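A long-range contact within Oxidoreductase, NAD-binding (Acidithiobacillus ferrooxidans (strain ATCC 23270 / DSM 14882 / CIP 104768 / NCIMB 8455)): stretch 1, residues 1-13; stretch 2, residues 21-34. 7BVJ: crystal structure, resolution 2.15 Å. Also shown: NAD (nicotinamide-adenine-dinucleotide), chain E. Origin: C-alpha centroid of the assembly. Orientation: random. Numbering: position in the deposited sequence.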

# COMPACT_ATOMS: atom_id res chain seq x y z
N MET A 1 11.46 -1.45 -21.03
CA MET A 1 12.50 -0.74 -20.29
C MET A 1 12.43 0.76 -20.55
O MET A 1 12.51 1.21 -21.70
N ILE A 2 12.29 1.52 -19.46
CA ILE A 2 12.15 2.98 -19.51
C ILE A 2 13.53 3.61 -19.45
O ILE A 2 14.43 3.12 -18.75
N HIS A 3 13.72 4.70 -20.18
CA HIS A 3 14.99 5.42 -20.16
C HIS A 3 14.87 6.48 -19.08
O HIS A 3 14.39 7.59 -19.30
N MET A 4 15.33 6.11 -17.88
CA MET A 4 15.19 6.95 -16.71
C MET A 4 16.32 6.64 -15.74
O MET A 4 16.65 5.47 -15.53
N ARG A 5 16.90 7.69 -15.14
CA ARG A 5 17.90 7.52 -14.10
C ARG A 5 17.20 7.38 -12.75
O ARG A 5 16.49 8.30 -12.30
N THR A 6 17.40 6.23 -12.10
CA THR A 6 16.64 5.86 -10.92
C THR A 6 17.57 5.51 -9.76
O THR A 6 18.74 5.15 -9.94
N GLY A 7 17.03 5.64 -8.55
CA GLY A 7 17.74 5.28 -7.34
C GLY A 7 16.79 4.85 -6.24
O GLY A 7 15.57 5.03 -6.33
N VAL A 8 17.37 4.26 -5.20
CA VAL A 8 16.62 3.88 -4.00
C VAL A 8 17.34 4.45 -2.79
O VAL A 8 18.56 4.29 -2.65
N ILE A 9 16.59 5.13 -1.94
CA ILE A 9 17.07 5.67 -0.68
C ILE A 9 16.50 4.78 0.41
O ILE A 9 15.29 4.78 0.65
N GLY A 10 17.36 3.98 1.03
CA GLY A 10 16.93 3.01 2.02
C GLY A 10 16.80 1.63 1.41
O GLY A 10 15.79 1.35 0.76
N VAL A 11 17.80 0.78 1.61
CA VAL A 11 17.84 -0.53 0.96
C VAL A 11 17.89 -1.66 1.97
O VAL A 11 18.60 -2.65 1.78
N GLY A 12 17.13 -1.54 3.05
CA GLY A 12 16.89 -2.70 3.88
C GLY A 12 16.07 -3.76 3.17
O GLY A 12 16.18 -3.91 1.94
N HIS A 13 15.33 -4.55 3.93
CA HIS A 13 14.58 -5.71 3.39
C HIS A 13 13.77 -5.41 2.12
O HIS A 13 13.99 -6.06 1.15
N LYS A 21 14.04 -4.22 -8.92
CA LYS A 21 13.10 -3.87 -9.99
C LYS A 21 13.66 -2.74 -10.86
O LYS A 21 13.65 -2.82 -12.10
N TYR A 22 14.14 -1.67 -10.21
CA TYR A 22 14.65 -0.55 -10.99
C TYR A 22 15.80 -0.99 -11.88
O TYR A 22 15.92 -0.53 -13.03
N ALA A 23 16.67 -1.87 -11.38
CA ALA A 23 17.78 -2.35 -12.20
C ALA A 23 17.28 -3.13 -13.40
O ALA A 23 17.91 -3.09 -14.47
N ALA A 24 16.16 -3.85 -13.25
CA ALA A 24 15.65 -4.59 -14.40
C ALA A 24 14.96 -3.71 -15.43
O ALA A 24 14.98 -4.04 -16.62
N ILE A 25 14.33 -2.60 -15.04
CA ILE A 25 13.47 -1.89 -15.99
C ILE A 25 13.91 -0.46 -16.28
O ILE A 25 13.19 0.26 -16.98
N SER A 26 15.05 -0.01 -15.78
CA SER A 26 15.49 1.37 -15.96
C SER A 26 17.00 1.41 -15.79
O SER A 26 17.65 0.36 -15.73
N GLN A 27 17.55 2.62 -15.71
CA GLN A 27 18.99 2.82 -15.57
C GLN A 27 19.26 3.15 -14.10
O GLN A 27 19.27 4.32 -13.68
N LEU A 28 19.45 2.11 -13.30
CA LEU A 28 19.68 2.27 -11.87
C LEU A 28 21.07 2.85 -11.65
O LEU A 28 22.07 2.16 -11.85
N ALA A 29 21.14 4.12 -11.25
CA ALA A 29 22.42 4.69 -10.85
C ALA A 29 22.95 4.02 -9.59
O ALA A 29 24.15 3.71 -9.51
N GLY A 30 22.10 3.79 -8.60
CA GLY A 30 22.56 3.16 -7.39
C GLY A 30 21.64 3.44 -6.21
O GLY A 30 20.47 3.78 -6.38
N VAL A 31 22.21 3.28 -5.01
CA VAL A 31 21.45 3.21 -3.78
C VAL A 31 22.18 4.00 -2.69
O VAL A 31 23.39 4.25 -2.76
N PHE A 32 21.41 4.44 -1.70
CA PHE A 32 21.95 5.05 -0.50
C PHE A 32 21.23 4.48 0.71
O PHE A 32 20.01 4.33 0.70
N ASP A 33 21.99 4.19 1.76
CA ASP A 33 21.46 3.74 3.03
C ASP A 33 22.33 4.34 4.13
O ASP A 33 23.52 4.62 3.92
N GLU A 34 21.73 4.60 5.29
CA GLU A 34 22.51 5.15 6.39
C GLU A 34 23.55 4.15 6.87
O GLU A 34 24.59 4.54 7.40

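The apolar centre of the contact lies on the sheet face that carries Thr6, Val8, Leu28 and Val31. Strands 5-9 and 27-32 run in parallel register, with Val8 bridged to Val31 at a CA-CA distance of 4.9 Å, so both valines project to this same face. Val8 takes chi1 t and Val31 chi1 m, an arrangement that leaves Val8 CB 4.1 Å from Val31 CG1. Val31 CG1 also meets Val11 CG1 at 3.6 Å; Val11, chi1 m, extends the cluster beyond the end of its strand. The helix covers this face from the other end of the strand. Its axis runs nearly antiparallel to strand 5-9, at 172° and 8.8 Å, and Tyr22 points from it toward stretch 1 with chi1 m. The ring touches two residues of that face: Val8 CG2 is 3.7 Å from Tyr22 CD2, and Thr6 CB is 3.5 Å from Tyr22 CD1. Its hydroxyl is hydrogen-bonded elsewhere in the structure.

Between these residues sits Gly7, whose CA approaches Gly30 O to 3.3 Å. An ideal CB on Gly7 would also lie 3.3 Å from Gly30 O, a tight fit. Leu28, with chi1 t and chi2 p, brings its CD1 to 4.1 Å from Gly7 CA. On the opposite face the one apolar side-chain contact is longer: Ile9 (chi1 m, chi2 t) places CG2 4.4 Å from Phe32 CD2, at the edge of a ring with chi1 t. Both residues also approach the adenine of NAD, with Phe32 CE2 3.7 Å and Ile9 CG2 4.0 Å from NAD C2A.

Polarity enters at Thr6. With chi1 p, its OG1 donates to Ser26 OG at 2.8 Å. Ser26, also chi1 p, in turn donates from OG to Tyr22 O at 2.8 Å. This relay joins the strand to the last turn of the helix and satisfies two buried hydroxyls.

Farther out, at the N-terminal edge, Met1 reaches along the helix end in chi1 t, its SD 3.4 Å from Ala24 O, while the backbone hydrogen bond from Ile2 N to Ile25 O, 2.9 Å, anchors the chain there. Gln27 (chi1 m, chi2 p) folds its side-chain end back over stretch 1, and much of its surface is covered by residues of that stretch. Arg5 shares its face, but its guanidinium finds hydrogen-bonding partners elsewhere in the structure.

The other polar edge is organised by Asp33, chi1 t. Although its CA-to-CB bond points sideways, its end comes nearer, and OD2 accepts from Val11 N at 2.8 Å with an N-H...acceptor angle of 154°. The same carboxylate holds the ribose: NAD O2B donates to Asp33 OD1 at 2.3 Å and NAD O3B to Asp33 OD2 at 2.5 Å, both very short. Gly12 leaves room for the cofactor, since an ideal CB there would fall 1.9 Å from NAD O5B. His13, out of reach of stretch 2, donates from its backbone N to NAD O2A at 3.2 Å.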

# COMPACT_ATOMS: atom_id res chain seq x y z
CB MET A 1 13.89 -1.26 -20.66
CG MET A 1 15.01 -0.60 -19.88
SD MET A 1 16.03 -1.79 -19.00
CE MET A 1 16.87 -2.62 -20.36
CB ILE A 2 11.24 3.46 -18.37
CG1 ILE A 2 9.93 2.65 -18.40
CG2 ILE A 2 10.94 4.95 -18.48
CD1 ILE A 2 9.33 2.42 -17.06
CB HIS A 3 15.32 5.99 -21.52
CG HIS A 3 15.52 4.94 -22.57
ND1 HIS A 3 16.45 3.93 -22.44
CD2 HIS A 3 14.88 4.71 -23.74
CE1 HIS A 3 16.39 3.15 -23.50
NE2 HIS A 3 15.44 3.59 -24.29
CB MET A 4 13.83 6.71 -16.05
CG MET A 4 13.59 7.56 -14.84
SD MET A 4 12.59 8.96 -15.31
CE MET A 4 10.99 8.19 -15.13
CB ARG A 5 18.88 8.69 -14.09
CG ARG A 5 19.82 8.70 -15.27
CD ARG A 5 20.58 10.01 -15.30
NE ARG A 5 19.69 11.16 -15.22
CZ ARG A 5 19.98 12.28 -14.55
NH1 ARG A 5 21.13 12.38 -13.89
NH2 ARG A 5 19.11 13.28 -14.53
CB THR A 6 15.71 4.68 -11.20
OG1 THR A 6 16.48 3.55 -11.65
CG2 THR A 6 14.67 5.05 -12.27
CB VAL A 8 16.45 2.35 -3.87
CG1 VAL A 8 15.65 2.02 -2.61
CG2 VAL A 8 15.74 1.77 -5.10
CB ILE A 9 16.63 7.13 -0.49
CG1 ILE A 9 17.20 8.00 -1.62
CG2 ILE A 9 16.97 7.61 0.93
CD1 ILE A 9 16.60 9.39 -1.69
CB VAL A 11 19.00 -0.62 -0.04
CG1 VAL A 11 18.59 0.04 -1.35
CG2 VAL A 11 20.26 0.01 0.54
CB HIS A 13 13.64 -6.30 4.44
CG HIS A 13 13.01 -7.56 3.96
ND1 HIS A 13 13.61 -8.76 4.11
CD2 HIS A 13 11.85 -7.78 3.34
CE1 HIS A 13 12.83 -9.69 3.63
NE2 HIS A 13 11.75 -9.12 3.17
CB LYS A 21 11.74 -3.47 -9.41
CG LYS A 21 11.08 -4.47 -8.48
CD LYS A 21 11.45 -5.91 -8.85
CE LYS A 21 10.36 -6.88 -8.48
NZ LYS A 21 10.63 -7.57 -7.21
CB TYR A 22 15.11 0.58 -10.08
CG TYR A 22 14.00 1.47 -9.51
CD1 TYR A 22 13.28 2.34 -10.32
CD2 TYR A 22 13.74 1.47 -8.15
CE1 TYR A 22 12.31 3.17 -9.80
CE2 TYR A 22 12.76 2.28 -7.62
CZ TYR A 22 12.05 3.13 -8.44
OH TYR A 22 11.07 3.94 -7.91
CB ALA A 23 18.72 -3.22 -11.36
CB ALA A 24 14.69 -5.69 -13.93
CB ILE A 25 12.01 -1.88 -15.51
CG1 ILE A 25 11.85 -0.90 -14.35
CG2 ILE A 25 11.58 -3.29 -15.14
CD1 ILE A 25 10.47 -0.90 -13.80
CB SER A 26 14.79 2.32 -14.97
OG SER A 26 15.20 2.09 -13.61
CB GLN A 27 19.48 3.92 -16.51
CG GLN A 27 19.50 3.51 -17.98
CD GLN A 27 18.10 3.50 -18.60
OE1 GLN A 27 17.43 4.52 -18.64
NE2 GLN A 27 17.67 2.34 -19.10
CB LEU A 28 19.53 0.93 -11.15
CG LEU A 28 19.75 0.89 -9.63
CD1 LEU A 28 18.66 1.60 -8.85
CD2 LEU A 28 19.89 -0.55 -9.12
CB ALA A 29 22.28 6.20 -10.64
CB VAL A 31 21.26 1.74 -3.35
CG1 VAL A 31 20.33 0.99 -4.34
CG2 VAL A 31 22.60 1.04 -3.28
CB PHE A 32 21.81 6.59 -0.47
CG PHE A 32 22.22 7.20 0.86
CD1 PHE A 32 23.57 7.40 1.15
CD2 PHE A 32 21.27 7.51 1.83
CE1 PHE A 32 23.97 7.93 2.38
CE2 PHE A 32 21.66 8.03 3.07
CZ PHE A 32 23.01 8.25 3.33
CB ASP A 33 21.43 2.20 3.10
CG ASP A 33 20.52 1.68 4.22
OD1 ASP A 33 20.89 1.84 5.40
OD2 ASP A 33 19.45 1.12 3.90
CB GLU A 34 21.60 5.60 7.54
CG GLU A 34 20.95 4.47 8.32
CD GLU A 34 20.55 4.84 9.75
OE1 GLU A 34 20.11 5.99 10.00
OE2 GLU A 34 20.69 3.96 10.63
PA NAD E . 14.18 -2.11 7.28
O1A NAD E . 14.61 -1.31 8.45
O2A NAD E . 14.57 -3.50 6.86
O5B NAD E . 14.93 -1.16 6.01
C5B NAD E . 15.17 0.12 6.54
C4B NAD E . 16.40 0.73 5.85
O4B NAD E . 16.36 2.13 5.96
C3B NAD E . 17.62 0.24 6.65
O3B NAD E . 18.46 -0.26 5.67
C2B NAD E . 18.17 1.52 7.28
O2B NAD E . 19.59 1.53 7.32
C1B NAD E . 17.70 2.55 6.25
N9A NAD E . 17.55 3.90 6.77
C8A NAD E . 17.07 4.36 7.97
N7A NAD E . 17.06 5.69 8.06
C5A NAD E . 17.56 6.13 6.85
C6A NAD E . 17.80 7.42 6.33
N6A NAD E . 17.52 8.54 7.09
N1A NAD E . 18.32 7.56 5.08
C2A NAD E . 18.58 6.40 4.38
N3A NAD E . 18.39 5.11 4.75
C4A NAD E . 17.88 5.02 6.02
O3 NAD E . 12.58 -2.18 7.03
PN NAD E . 12.00 -2.56 5.58
O1N NAD E . 12.77 -2.31 4.30
O2N NAD E . 11.12 -3.70 5.96
O5D NAD E . 10.68 -1.37 5.33